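Local coordinates for oxysterol-binding protein homolog 3 (Saccharomyces cerevisiae, PDB 4IC4) that carries lipids between membranes without vesicles, taking them up in a hydrophobic pocket in phosphoinositide-coupled transport, and helps maintain intracellular sterol distribution, at residues I108-T113 / G297-T302; I177-E182 / P201-K206; G247-I252 / T264-W269. All blocks are in the same frame, centred on the assembly; numbering follows the deposited sequence.

Interaction 1: I108-T113 / G297-T302; sequences IYRDKT and GFTKFT
Thr299 meets the 108-113 loop with its methyl: with OG1 in the crowded position between backbone N and carbonyl carbon, CG2 lies anti to the carbonyl carbon. It meets Ile108 methyl to methyl, the two side chains crossing obliquely, with Ile108 CG2 4.1 Å from Thr299 CG2. Arg110 crosses the same threonine at about a right angle, its NH1 near Thr299 CG2 and hydrogen-bonded to Ser107 O. At the other end, Asp111 and Thr113 close on Gly297. CG of Asp111 stands anti to the backbone N (chi1 -176°) and comes within 4.0 Å of Gly297 CA, while Thr113 CG2 lies 3.8 Å from Gly297 N. A CB on Gly297 would fall only 3.3 Å from Thr113 CB, and the residue's phi is positive (71°). The carboxylate is fixed in an Asx turn: Thr113 N gives a bond of 2.8 Å to the anti lone pair of Asp111 OD1, at 158°, and Thr113 OG1 reaches the same oxygen at 2.7 Å from above the carboxylate plane. Thr299 is the N-cap of helix 300-305, and its N bonds back to Thr302 OG1, which also bonds Glu77. Two waters fill the middle: one lies 2.7 Å from Ile108 O and 2.8 Å from Gly297 O, and the other joins the same carbonyls while accepting from Asp111 N. The polar link between these loops of the OSBP-related domain therefore runs through water, and the direct touches are van der Waals contacts, one of them methyl to methyl; the Asx turn holds the Asp111 carboxylate, and Thr299 N bonds within the helix start.

Interaction 2: I177-E182 / P201-K206; sequences IELNNE and PTTILK
Leu179 and Thr203 form the straightest pair of the contact: Leu179 N donates to Thr203 O at 2.8 Å and 174°, and Thr203 N returns a bond to Leu179 O at 3.0 Å and 177°, each arriving in the plane of the carbonyl. Thr203 OG1, in the crowded position between backbone N and carbonyl carbon, adds a weak bond to Leu179 O and rests 3.3 Å from Leu179 CB. Leu179 then sends CD1 diagonally across to the partner strand, 3.9 Å from Leu205 CB. On the opposite face, Ile204 bends CD1 back over the neighbouring strand, 3.7 Å from Glu178 CB. The extended Glu178 brings its CG to 3.3 Å from Thr202 CG2, the two side chains crossing obliquely. Ile177 and Leu205 make a second hydrogen-bonded pair, and Glu178 with Ile204 is the non-hydrogen-bonded pair between. This is an antiparallel strand pair within the curled beta barrel of the OSBP-related domain, the short strands diverging to 146° rather than running fully antiparallel. Asn180 lies obliquely across Thr202, with Asn180 CG 3.8 Å from Thr202 CG2, next to the Leu179-Thr203 pair; an alanine here would remove the amide and would probably loosen the packing around the Thr202 side chain. One residue further, a water accepts a weak bond from Asn181 N and donates to Pro201 O, 3.0 Å away. Further out, backbone bonds from Glu178 and Asn180 to strand 160-172, and from Thr202 and Ile204 to strand 214-225, fix both strands laterally. Ile177 and Leu205 pack on Leu44 of helix 44-50, and Met215 backs Thr203 and Leu205.

Interaction 3: G247-I252 / T264-W269; sequences GFKVSI and TLAGKW
Val250 O takes one hydrogen bond from the facing strand, given by Leu265 N at 2.8 Å, in the carbonyl plane and on a lone pair, and a supplementary CA-H...O contact of 3.1 Å from Thr264 CA. The return bond is less regular, since Val250 N reaches Leu265 O at 2.7 Å from 34° above the carbonyl plane. The side chains of this pair lie alongside, pointing the same way, with Val250 CB 3.6 Å from Leu265 CB. Both belong to the beta hairpin of strands 247-253 and 263-268 in the OSBP-related domain, whose Phe248 and Val250 pack on Ile103 of helix 94-104. Phe248 has CG in the crowded position (chi1 68°), which lays one ring face against Gly267 O, 3.4 Å from Phe248 CD2. The ring's edge meets Trp269 N, 3.3 Å from Phe248 CE2. On the face of the hairpin that carries Lys249 and Ala266, Lys249 bends at chi2 over Ala266, and the 3.5 Å between Lys249 CD and Ala266 CB is tight; its NZ goes on to a salt bridge with Glu276. Trp269 NE1 bonds Ser245 O, and a water that donates to Gly247 O accepts a weak bond from Trp269 NE1.

Interactions 2 and 3 lie in series along the chain, both nested inside the loop that interaction 1 closes. Of the three, only interactions 1 and 3 touch: Trp269 CZ3 packs 4.0 Å from Tyr109 C and equally near Arg110 N, although the centres are about 21 Å apart. Interaction 2 comes no nearer than about 6 Å to interaction 1 by nearest atoms, but Met215 of strand 214-225 touches both Tyr109 and Thr203. Leu106 likewise touches Thr203 and Trp269. Interaction 2 is closest to the phosphoinositide site, the Leu179 side chain about 8 Å from that of Lys118; the Ile108 side chain is about 11 Å from that of Lys118, and interaction 3 is remote.

Interaction 1: I108-T113 / G297-T302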
ATOM      1  N   ILE A 108      -6.533   5.695  -4.730  1.00  8.52           N
ATOM      2  CA  ILE A 108      -6.553   6.316  -3.407  1.00  8.60           C
ATOM      3  C   ILE A 108      -6.076   7.764  -3.465  1.00  9.83           C
ATOM      4  O   ILE A 108      -6.251   8.518  -2.511  1.00 11.14           O
ATOM      5  CB  ILE A 108      -5.690   5.544  -2.365  1.00  9.34           C
ATOM      6  CG1 ILE A 108      -4.214   5.551  -2.765  1.00  9.36           C
ATOM      7  CG2 ILE A 108      -6.222   4.123  -2.210  1.00 10.11           C
ATOM      8  CD1 ILE A 108      -3.294   4.977  -1.694  1.00 11.49           C
ATOM      9  N   TYR A 109      -5.490   8.151  -4.593  1.00  9.02           N
ATOM     10  CA  TYR A 109      -4.993   9.510  -4.757  1.00 10.53           C
ATOM     11  C   TYR A 109      -5.932  10.371  -5.594  1.00 10.63           C
ATOM     12  O   TYR A 109      -5.556  11.466  -6.015  1.00 11.98           O
ATOM     13  CB  TYR A 109      -3.608   9.480  -5.404  1.00 11.01           C
ATOM     14  CG  TYR A 109      -2.589   8.731  -4.580  1.00 12.08           C
ATOM     15  CD1 TYR A 109      -2.221   9.191  -3.320  1.00 11.72           C
ATOM     16  CD2 TYR A 109      -2.022   7.542  -5.044  1.00 13.62           C
ATOM     17  CE1 TYR A 109      -1.316   8.490  -2.530  1.00 12.34           C
ATOM     18  CE2 TYR A 109      -1.112   6.826  -4.259  1.00 12.78           C
ATOM     19  CZ  TYR A 109      -0.768   7.311  -3.001  1.00 12.57           C
ATOM     20  OH  TYR A 109       0.108   6.621  -2.196  1.00 14.00           O
ATOM     21  N   ARG A 110      -7.152   9.894  -5.827  1.00 10.54           N
ATOM     22  CA  ARG A 110      -8.089  10.671  -6.631  1.00 10.84           C
ATOM     23  C   ARG A 110      -8.414  12.006  -5.977  1.00 11.77           C
ATOM     24  O   ARG A 110      -8.552  13.018  -6.669  1.00 12.44           O
ATOM     25  CB  ARG A 110      -9.362   9.867  -6.941  1.00 11.30           C
ATOM     26  CG  ARG A 110     -10.191   9.358  -5.770  1.00 11.01           C
ATOM     27  CD  ARG A 110     -11.257   8.438  -6.364  1.00 10.34           C
ATOM     28  NE  ARG A 110     -12.248   7.879  -5.446  1.00 10.63           N
ATOM     29  CZ  ARG A 110     -12.029   6.868  -4.610  1.00  9.88           C
ATOM     30  NH1 ARG A 110     -10.835   6.296  -4.541  1.00  9.13           N
ATOM     31  NH2 ARG A 110     -13.032   6.381  -3.890  1.00 10.85           N
ATOM     32  N   ASP A 111      -8.548  12.018  -4.654  1.00 11.84           N
ATOM     33  CA  ASP A 111      -8.784  13.274  -3.954  1.00 12.31           C
ATOM     34  C   ASP A 111      -7.376  13.776  -3.659  1.00 13.27           C
ATOM     35  O   ASP A 111      -6.643  13.177  -2.864  1.00 12.37           O
ATOM     36  CB  ASP A 111      -9.536  13.062  -2.639  1.00 12.91           C
ATOM     37  CG  ASP A 111      -9.866  14.373  -1.944  1.00 15.59           C
ATOM     38  OD1 ASP A 111      -8.991  15.262  -1.922  1.00 14.70           O
ATOM     39  OD2 ASP A 111     -10.993  14.513  -1.418  1.00 18.68           O
ATOM     40  N   LYS A 112      -6.994  14.865  -4.315  1.00 15.00           N
ATOM     41  CA  LYS A 112      -5.666  15.444  -4.158  1.00 15.06           C
ATOM     42  C   LYS A 112      -5.235  15.668  -2.714  1.00 14.12           C
ATOM     43  O   LYS A 112      -4.040  15.763  -2.430  1.00 15.34           O
ATOM     44  CB  LYS A 112      -5.583  16.762  -4.934  1.00 18.27           C
ATOM     45  CG  LYS A 112      -5.688  16.581  -6.439  1.00 21.89           C
ATOM     46  CD  LYS A 112      -5.655  17.914  -7.173  1.00 23.79           C
ATOM     47  CE  LYS A 112      -5.737  17.707  -8.678  1.00 25.73           C
ATOM     48  NZ  LYS A 112      -5.772  18.997  -9.423  1.00 27.09           N
ATOM     49  N   THR A 113      -6.195  15.750  -1.803  1.00 13.20           N
ATOM     50  CA  THR A 113      -5.871  15.963  -0.398  1.00 12.72           C
ATOM     51  C   THR A 113      -4.934  14.861   0.111  1.00 12.72           C
ATOM     52  O   THR A 113      -4.049  15.115   0.930  1.00 12.35           O
ATOM     53  CB  THR A 113      -7.148  15.982   0.471  1.00 13.93           C
ATOM     54  OG1 THR A 113      -8.065  16.955  -0.050  1.00 14.88           O
ATOM     55  CG2 THR A 113      -6.814  16.335   1.916  1.00 15.15           C
ATOM     56  N   GLY A 297      -8.307  12.938   2.624  1.00 11.53           N
ATOM     57  CA  GLY A 297      -8.716  12.349   1.359  1.00 10.95           C
ATOM     58  C   GLY A 297      -8.818  10.834   1.433  1.00 10.36           C
ATOM     59  O   GLY A 297      -8.812  10.149   0.412  1.00 10.13           O
ATOM     60  N   PHE A 298      -8.923  10.319   2.654  1.00 10.50           N
ATOM     61  CA  PHE A 298      -9.023   8.878   2.910  1.00  9.92           C
ATOM     62  C   PHE A 298     -10.229   8.199   2.269  1.00 10.02           C
ATOM     63  O   PHE A 298     -11.300   8.800   2.143  1.00 11.33           O
ATOM     64  CB  PHE A 298      -9.154   8.618   4.415  1.00  9.24           C
ATOM     65  CG  PHE A 298      -7.850   8.473   5.153  1.00  9.20           C
ATOM     66  CD1 PHE A 298      -6.650   8.949   4.631  1.00  9.83           C
ATOM     67  CD2 PHE A 298      -7.846   7.892   6.420  1.00  8.71           C
ATOM     68  CE1 PHE A 298      -5.467   8.851   5.368  1.00  9.20           C
ATOM     69  CE2 PHE A 298      -6.676   7.791   7.157  1.00  8.59           C
ATOM     70  CZ  PHE A 298      -5.486   8.269   6.633  1.00  8.43           C
ATOM     71  N   THR A 299     -10.055   6.939   1.882  1.00  9.70           N
ATOM     72  CA  THR A 299     -11.173   6.154   1.371  1.00  9.28           C
ATOM     73  C   THR A 299     -11.746   5.518   2.637  1.00  9.68           C
ATOM     74  O   THR A 299     -11.136   5.599   3.711  1.00  9.33           O
ATOM     75  CB  THR A 299     -10.743   4.995   0.431  1.00  7.82           C
ATOM     76  OG1 THR A 299     -10.104   3.958   1.192  1.00  9.69           O
ATOM     77  CG2 THR A 299      -9.800   5.495  -0.649  1.00  9.63           C
ATOM     78  N   LYS A 300     -12.914   4.900   2.535  1.00  9.70           N
ATOM     79  CA  LYS A 300     -13.475   4.241   3.701  1.00 10.15           C
ATOM     80  C   LYS A 300     -12.524   3.124   4.118  1.00 10.45           C
ATOM     81  O   LYS A 300     -12.334   2.874   5.303  1.00 10.03           O
ATOM     82  CB  LYS A 300     -14.864   3.679   3.395  1.00 12.57           C
ATOM     83  CG  LYS A 300     -15.927   4.755   3.343  1.00 15.22           C
ATOM     84  CD  LYS A 300     -17.305   4.181   3.075  1.00 18.28           C
ATOM     85  CE  LYS A 300     -18.350   5.285   3.064  1.00 21.48           C
ATOM     86  NZ  LYS A 300     -19.711   4.749   2.787  1.00 24.29           N
ATOM     87  N   PHE A 301     -11.910   2.470   3.134  1.00  8.93           N
ATOM     88  CA  PHE A 301     -10.973   1.384   3.413  1.00  9.38           C
ATOM     89  C   PHE A 301      -9.779   1.932   4.206  1.00  8.23           C
ATOM     90  O   PHE A 301      -9.335   1.317   5.177  1.00  7.83           O
ATOM     91  CB  PHE A 301     -10.491   0.752   2.100  1.00  8.73           C
ATOM     92  CG  PHE A 301      -9.719  -0.533   2.280  1.00  7.24           C
ATOM     93  CD1 PHE A 301     -10.379  -1.734   2.527  1.00  9.38           C
ATOM     94  CD2 PHE A 301      -8.331  -0.545   2.181  1.00  9.55           C
ATOM     95  CE1 PHE A 301      -9.670  -2.928   2.668  1.00 10.33           C
ATOM     96  CE2 PHE A 301      -7.612  -1.742   2.320  1.00  9.54           C
ATOM     97  CZ  PHE A 301      -8.285  -2.929   2.562  1.00  9.91           C
ATOM     98  N   THR A 302      -9.266   3.090   3.799  1.00  8.21           N
ATOM     99  CA  THR A 302      -8.135   3.687   4.504  1.00  8.36           C
ATOM    100  C   THR A 302      -8.512   3.975   5.954  1.00  8.27           C
ATOM    101  O   THR A 302      -7.749   3.696   6.877  1.00  8.63           O
ATOM    102  CB  THR A 302      -7.706   5.031   3.883  1.00  8.53           C
ATOM    103  OG1 THR A 302      -7.715   4.932   2.456  1.00  8.89           O
ATOM    104  CG2 THR A 302      -6.300   5.404   4.359  1.00  8.25           C
TER
HETATM  105  O   HOH W   1      -7.435   7.840  -0.171  1.00 10.46           O
HETATM  106  O   HOH W   2      -8.649   9.945  -2.584  1.00 10.46           O

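Interaction 2: I177-E182 / P201-K206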
ATOM      1  N   ILE A 177       8.700  15.075  -7.942  1.00 29.76           N
ATOM      2  CA  ILE A 177       9.371  13.938  -7.329  1.00 27.56           C
ATOM      3  C   ILE A 177       8.813  12.631  -7.866  1.00 26.43           C
ATOM      4  O   ILE A 177       7.597  12.448  -7.947  1.00 26.45           O
ATOM      5  CB  ILE A 177       9.213  13.936  -5.797  1.00 27.10           C
ATOM      6  CG1 ILE A 177       9.841  15.197  -5.207  1.00 26.95           C
ATOM      7  CG2 ILE A 177       9.881  12.697  -5.207  1.00 26.03           C
ATOM      8  CD1 ILE A 177       9.710  15.298  -3.703  1.00 28.66           C
ATOM      9  N   GLU A 178       9.715  11.730  -8.234  1.00 24.76           N
ATOM     10  CA  GLU A 178       9.326  10.432  -8.757  1.00 24.84           C
ATOM     11  C   GLU A 178       9.189   9.445  -7.610  1.00 23.34           C
ATOM     12  O   GLU A 178      10.116   9.269  -6.820  1.00 22.40           O
ATOM     13  CB  GLU A 178      10.373   9.916  -9.742  1.00 26.90           C
ATOM     14  CG  GLU A 178      10.034   8.556 -10.327  1.00 30.94           C
ATOM     15  CD  GLU A 178      11.141   7.988 -11.192  1.00 32.71           C
ATOM     16  OE1 GLU A 178      10.941   6.897 -11.766  1.00 34.99           O
ATOM     17  OE2 GLU A 178      12.209   8.627 -11.296  1.00 35.64           O
ATOM     18  N   LEU A 179       8.028   8.807  -7.522  1.00 20.46           N
ATOM     19  CA  LEU A 179       7.776   7.827  -6.475  1.00 19.96           C
ATOM     20  C   LEU A 179       7.669   6.444  -7.095  1.00 18.91           C
ATOM     21  O   LEU A 179       6.987   6.253  -8.104  1.00 19.79           O
ATOM     22  CB  LEU A 179       6.476   8.146  -5.734  1.00 20.72           C
ATOM     23  CG  LEU A 179       6.355   9.482  -5.000  1.00 22.78           C
ATOM     24  CD1 LEU A 179       6.300  10.617  -6.001  1.00 26.56           C
ATOM     25  CD2 LEU A 179       5.095   9.480  -4.148  1.00 25.38           C
ATOM     26  N   ASN A 180       8.358   5.481  -6.495  1.00 16.62           N
ATOM     27  CA  ASN A 180       8.322   4.112  -6.985  1.00 17.20           C
ATOM     28  C   ASN A 180       8.327   3.125  -5.837  1.00 15.03           C
ATOM     29  O   ASN A 180       8.796   3.424  -4.739  1.00 16.20           O
ATOM     30  CB  ASN A 180       9.529   3.806  -7.878  1.00 20.10           C
ATOM     31  CG  ASN A 180       9.492   4.552  -9.196  1.00 21.55           C
ATOM     32  OD1 ASN A 180       9.884   5.712  -9.277  1.00 25.03           O
ATOM     33  ND2 ASN A 180       9.012   3.885 -10.238  1.00 24.46           N
ATOM     34  N   ASN A 181       7.776   1.949  -6.101  1.00 12.75           N
ATOM     35  CA  ASN A 181       7.768   0.863  -5.137  1.00 13.41           C
ATOM     36  C   ASN A 181       8.607  -0.187  -5.847  1.00 12.09           C
ATOM     37  O   ASN A 181       8.160  -0.778  -6.833  1.00 13.14           O
ATOM     38  CB  ASN A 181       6.353   0.329  -4.907  1.00 13.23           C
ATOM     39  CG  ASN A 181       5.667   0.966  -3.710  1.00 15.50           C
ATOM     40  OD1 ASN A 181       4.468   0.783  -3.508  1.00 19.38           O
ATOM     41  ND2 ASN A 181       6.424   1.704  -2.905  1.00 12.76           N
ATOM     42  N   GLU A 182       9.832  -0.393  -5.377  1.00 11.25           N
ATOM     43  CA  GLU A 182      10.716  -1.372  -5.994  1.00 11.88           C
ATOM     44  C   GLU A 182      10.375  -2.753  -5.461  1.00 11.20           C
ATOM     45  O   GLU A 182      10.443  -3.005  -4.255  1.00 11.44           O
ATOM     46  CB  GLU A 182      12.180  -1.037  -5.694  1.00 13.66           C
ATOM     47  CG  GLU A 182      12.558   0.395  -6.043  1.00 15.85           C
ATOM     48  CD  GLU A 182      14.034   0.695  -5.827  1.00 18.48           C
ATOM     49  OE1 GLU A 182      14.655   0.078  -4.936  1.00 19.43           O
ATOM     50  OE2 GLU A 182      14.570   1.570  -6.544  1.00 24.11           O
ATOM     51  N   PRO A 201       3.435   0.772 -11.159  1.00 15.05           N
ATOM     52  CA  PRO A 201       3.856   1.887 -12.009  1.00 16.12           C
ATOM     53  C   PRO A 201       4.441   3.066 -11.248  1.00 16.13           C
ATOM     54  O   PRO A 201       4.174   3.258 -10.063  1.00 17.65           O
ATOM     55  CB  PRO A 201       2.575   2.260 -12.745  1.00 15.51           C
ATOM     56  CG  PRO A 201       1.527   1.968 -11.729  1.00 15.54           C
ATOM     57  CD  PRO A 201       1.969   0.627 -11.179  1.00 15.81           C
ATOM     58  N   THR A 202       5.244   3.849 -11.956  1.00 17.29           N
ATOM     59  CA  THR A 202       5.874   5.031 -11.398  1.00 17.69           C
ATOM     60  C   THR A 202       4.820   6.124 -11.278  1.00 16.63           C
ATOM     61  O   THR A 202       3.947   6.245 -12.137  1.00 15.60           O
ATOM     62  CB  THR A 202       6.991   5.551 -12.331  1.00 18.46           C
ATOM     63  OG1 THR A 202       7.962   4.518 -12.541  1.00 20.39           O
ATOM     64  CG2 THR A 202       7.665   6.774 -11.734  1.00 19.87           C
ATOM     65  N   THR A 203       4.891   6.902 -10.206  1.00 15.63           N
ATOM     66  CA  THR A 203       3.966   8.010 -10.014  1.00 15.39           C
ATOM     67  C   THR A 203       4.806   9.257  -9.773  1.00 16.25           C
ATOM     68  O   THR A 203       5.977   9.159  -9.407  1.00 16.44           O
ATOM     69  CB  THR A 203       3.025   7.792  -8.809  1.00 16.53           C
ATOM     70  OG1 THR A 203       3.796   7.580  -7.621  1.00 18.21           O
ATOM     71  CG2 THR A 203       2.119   6.597  -9.055  1.00 16.01           C
ATOM     72  N   ILE A 204       4.210  10.423  -9.984  1.00 16.59           N
ATOM     73  CA  ILE A 204       4.918  11.680  -9.787  1.00 18.07           C
ATOM     74  C   ILE A 204       4.099  12.645  -8.939  1.00 17.55           C
ATOM     75  O   ILE A 204       2.897  12.800  -9.146  1.00 16.95           O
ATOM     76  CB  ILE A 204       5.224  12.368 -11.140  1.00 19.83           C
ATOM     77  CG1 ILE A 204       6.001  11.416 -12.055  1.00 22.03           C
ATOM     78  CG2 ILE A 204       6.012  13.648 -10.906  1.00 20.46           C
ATOM     79  CD1 ILE A 204       7.383  11.051 -11.554  1.00 22.51           C
ATOM     80  N   LEU A 205       4.760  13.284  -7.978  1.00 18.33           N
ATOM     81  CA  LEU A 205       4.106  14.257  -7.108  1.00 20.58           C
ATOM     82  C   LEU A 205       4.419  15.639  -7.681  1.00 22.20           C
ATOM     83  O   LEU A 205       5.581  16.039  -7.734  1.00 23.02           O
ATOM     84  CB  LEU A 205       4.653  14.142  -5.680  1.00 22.46           C
ATOM     85  CG  LEU A 205       4.114  15.110  -4.624  1.00 24.35           C
ATOM     86  CD1 LEU A 205       2.603  14.984  -4.519  1.00 24.46           C
ATOM     87  CD2 LEU A 205       4.770  14.806  -3.284  1.00 25.28           C
ATOM     88  N   LYS A 206       3.383  16.357  -8.111  1.00 21.92           N
ATOM     89  CA  LYS A 206       3.555  17.684  -8.705  1.00 23.96           C
ATOM     90  C   LYS A 206       3.065  18.855  -7.856  1.00 24.53           C
ATOM     91  O   LYS A 206       2.397  18.671  -6.839  1.00 24.54           O
ATOM     92  CB  LYS A 206       2.864  17.735 -10.067  1.00 24.58           C
ATOM     93  CG  LYS A 206       3.481  16.831 -11.117  1.00 24.30           C
ATOM     94  CD  LYS A 206       2.778  17.002 -12.452  1.00 27.11           C
ATOM     95  CE  LYS A 206       3.468  16.211 -13.549  1.00 27.22           C
ATOM     96  NZ  LYS A 206       2.817  16.429 -14.872  1.00 28.17           N
TER
HETATM   97  O   HOH W   3       5.271   2.628  -7.353  1.00 27.09           O

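Interaction 3: G247-I252 / T264-W269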
ATOM      1  N   GLY A 247      -6.471   9.419 -17.391  1.00 16.18           N
ATOM      2  CA  GLY A 247      -6.813   8.333 -18.292  1.00 16.33           C
ATOM      3  C   GLY A 247      -5.689   7.362 -18.598  1.00 14.11           C
ATOM      4  O   GLY A 247      -4.509   7.667 -18.412  1.00 15.93           O
ATOM      5  N   PHE A 248      -6.057   6.177 -19.068  1.00 15.13           N
ATOM      6  CA  PHE A 248      -5.071   5.165 -19.415  1.00 15.20           C
ATOM      7  C   PHE A 248      -5.699   4.116 -20.319  1.00 16.11           C
ATOM      8  O   PHE A 248      -6.922   3.988 -20.382  1.00 16.68           O
ATOM      9  CB  PHE A 248      -4.514   4.511 -18.147  1.00 15.40           C
ATOM     10  CG  PHE A 248      -5.516   3.676 -17.401  1.00 14.76           C
ATOM     11  CD1 PHE A 248      -5.740   2.351 -17.754  1.00 16.94           C
ATOM     12  CD2 PHE A 248      -6.246   4.223 -16.353  1.00 15.96           C
ATOM     13  CE1 PHE A 248      -6.679   1.581 -17.070  1.00 18.31           C
ATOM     14  CE2 PHE A 248      -7.184   3.466 -15.665  1.00 14.16           C
ATOM     15  CZ  PHE A 248      -7.402   2.142 -16.022  1.00 17.08           C
ATOM     16  N   LYS A 249      -4.852   3.378 -21.025  1.00 16.04           N
ATOM     17  CA  LYS A 249      -5.300   2.337 -21.936  1.00 17.27           C
ATOM     18  C   LYS A 249      -4.587   1.042 -21.583  1.00 15.82           C
ATOM     19  O   LYS A 249      -3.456   1.058 -21.093  1.00 18.23           O
ATOM     20  CB  LYS A 249      -4.971   2.719 -23.384  1.00 19.78           C
ATOM     21  CG  LYS A 249      -5.667   3.975 -23.888  1.00 23.79           C
ATOM     22  CD  LYS A 249      -7.170   3.776 -24.003  1.00 27.63           C
ATOM     23  CE  LYS A 249      -7.830   4.967 -24.687  1.00 29.85           C
ATOM     24  NZ  LYS A 249      -9.296   4.780 -24.852  1.00 33.16           N
ATOM     25  N   VAL A 250      -5.255  -0.079 -21.816  1.00 15.32           N
ATOM     26  CA  VAL A 250      -4.674  -1.382 -21.533  1.00 14.81           C
ATOM     27  C   VAL A 250      -4.781  -2.255 -22.773  1.00 16.25           C
ATOM     28  O   VAL A 250      -5.862  -2.406 -23.344  1.00 17.92           O
ATOM     29  CB  VAL A 250      -5.405  -2.095 -20.376  1.00 15.05           C
ATOM     30  CG1 VAL A 250      -4.704  -3.406 -20.042  1.00 14.38           C
ATOM     31  CG2 VAL A 250      -5.459  -1.188 -19.156  1.00 13.65           C
ATOM     32  N   SER A 251      -3.654  -2.817 -23.192  1.00 15.97           N
ATOM     33  CA  SER A 251      -3.627  -3.691 -24.356  1.00 17.91           C
ATOM     34  C   SER A 251      -3.315  -5.103 -23.882  1.00 18.26           C
ATOM     35  O   SER A 251      -2.233  -5.362 -23.345  1.00 19.09           O
ATOM     36  CB  SER A 251      -2.559  -3.222 -25.347  1.00 19.88           C
ATOM     37  OG  SER A 251      -2.824  -1.904 -25.794  1.00 22.92           O
ATOM     38  N   ILE A 252      -4.271  -6.008 -24.064  1.00 18.78           N
ATOM     39  CA  ILE A 252      -4.107  -7.396 -23.653  1.00 19.83           C
ATOM     40  C   ILE A 252      -3.623  -8.228 -24.833  1.00 21.21           C
ATOM     41  O   ILE A 252      -4.287  -8.296 -25.865  1.00 19.92           O
ATOM     42  CB  ILE A 252      -5.438  -7.988 -23.146  1.00 21.25           C
ATOM     43  CG1 ILE A 252      -5.955  -7.173 -21.956  1.00 24.85           C
ATOM     44  CG2 ILE A 252      -5.243  -9.443 -22.753  1.00 20.93           C
ATOM     45  CD1 ILE A 252      -5.040  -7.187 -20.751  1.00 27.98           C
ATOM     46  N   THR A 264      -8.695  -4.831 -25.513  1.00 22.64           N
ATOM     47  CA  THR A 264      -8.228  -3.528 -25.071  1.00 20.61           C
ATOM     48  C   THR A 264      -9.168  -2.986 -24.005  1.00 18.88           C
ATOM     49  O   THR A 264     -10.383  -3.169 -24.078  1.00 18.24           O
ATOM     50  CB  THR A 264      -8.152  -2.530 -26.242  1.00 22.46           C
ATOM     51  OG1 THR A 264      -7.194  -2.994 -27.202  1.00 24.50           O
ATOM     52  CG2 THR A 264      -7.729  -1.160 -25.742  1.00 24.52           C
ATOM     53  N   LEU A 265      -8.591  -2.332 -23.004  1.00 15.87           N
ATOM     54  CA  LEU A 265      -9.364  -1.755 -21.913  1.00 14.82           C
ATOM     55  C   LEU A 265      -9.027  -0.274 -21.832  1.00 13.05           C
ATOM     56  O   LEU A 265      -7.947   0.152 -22.257  1.00 14.88           O
ATOM     57  CB  LEU A 265      -9.001  -2.427 -20.583  1.00 14.29           C
ATOM     58  CG  LEU A 265      -8.854  -3.951 -20.540  1.00 13.33           C
ATOM     59  CD1 LEU A 265      -8.456  -4.365 -19.127  1.00 14.56           C
ATOM     60  CD2 LEU A 265     -10.154  -4.631 -20.949  1.00 14.95           C
ATOM     61  N   ALA A 266      -9.942   0.516 -21.284  1.00 13.87           N
ATOM     62  CA  ALA A 266      -9.711   1.946 -21.151  1.00 14.63           C
ATOM     63  C   ALA A 266     -10.503   2.522 -19.991  1.00 15.24           C
ATOM     64  O   ALA A 266     -11.574   2.025 -19.646  1.00 15.51           O
ATOM     65  CB  ALA A 266     -10.085   2.663 -22.440  1.00 17.13           C
ATOM     66  N   GLY A 267      -9.964   3.576 -19.392  1.00 13.97           N
ATOM     67  CA  GLY A 267     -10.642   4.212 -18.282  1.00 14.46           C
ATOM     68  C   GLY A 267      -9.778   5.260 -17.610  1.00 12.41           C
ATOM     69  O   GLY A 267      -8.772   5.709 -18.168  1.00 14.23           O
ATOM     70  N   LYS A 268     -10.188   5.655 -16.412  1.00 14.22           N
ATOM     71  CA  LYS A 268      -9.461   6.640 -15.623  1.00 12.94           C
ATOM     72  C   LYS A 268      -9.210   5.998 -14.265  1.00 12.49           C
ATOM     73  O   LYS A 268     -10.126   5.421 -13.677  1.00 12.24           O
ATOM     74  CB  LYS A 268     -10.293   7.914 -15.453  1.00 15.05           C
ATOM     75  CG  LYS A 268     -10.527   8.685 -16.743  1.00 17.21           C
ATOM     76  CD  LYS A 268     -11.296   9.970 -16.483  1.00 20.43           C
ATOM     77  CE  LYS A 268     -11.415  10.812 -17.744  1.00 23.67           C
ATOM     78  NZ  LYS A 268     -12.191  12.062 -17.494  1.00 27.45           N
ATOM     79  N   TRP A 269      -7.978   6.084 -13.770  1.00 13.40           N
ATOM     80  CA  TRP A 269      -7.665   5.476 -12.481  1.00 12.96           C
ATOM     81  C   TRP A 269      -8.361   6.169 -11.321  1.00 13.78           C
ATOM     82  O   TRP A 269      -8.323   5.693 -10.186  1.00 13.04           O
ATOM     83  CB  TRP A 269      -6.152   5.443 -12.242  1.00 11.80           C
ATOM     84  CG  TRP A 269      -5.463   6.761 -12.391  1.00 10.62           C
ATOM     85  CD1 TRP A 269      -4.872   7.256 -13.519  1.00 13.51           C
ATOM     86  CD2 TRP A 269      -5.290   7.752 -11.376  1.00 12.92           C
ATOM     87  NE1 TRP A 269      -4.338   8.497 -13.266  1.00 12.76           N
ATOM     88  CE2 TRP A 269      -4.581   8.827 -11.958  1.00 13.39           C
ATOM     89  CE3 TRP A 269      -5.665   7.838 -10.028  1.00 13.92           C
ATOM     90  CZ2 TRP A 269      -4.239   9.977 -11.239  1.00 12.83           C
ATOM     91  CZ3 TRP A 269      -5.325   8.980  -9.312  1.00 13.53           C
ATOM     92  CH2 TRP A 269      -4.619  10.036  -9.920  1.00 13.74           C
TER
HETATM   93  O   HOH W   4      -3.278   8.633 -16.076  1.00 17.24           O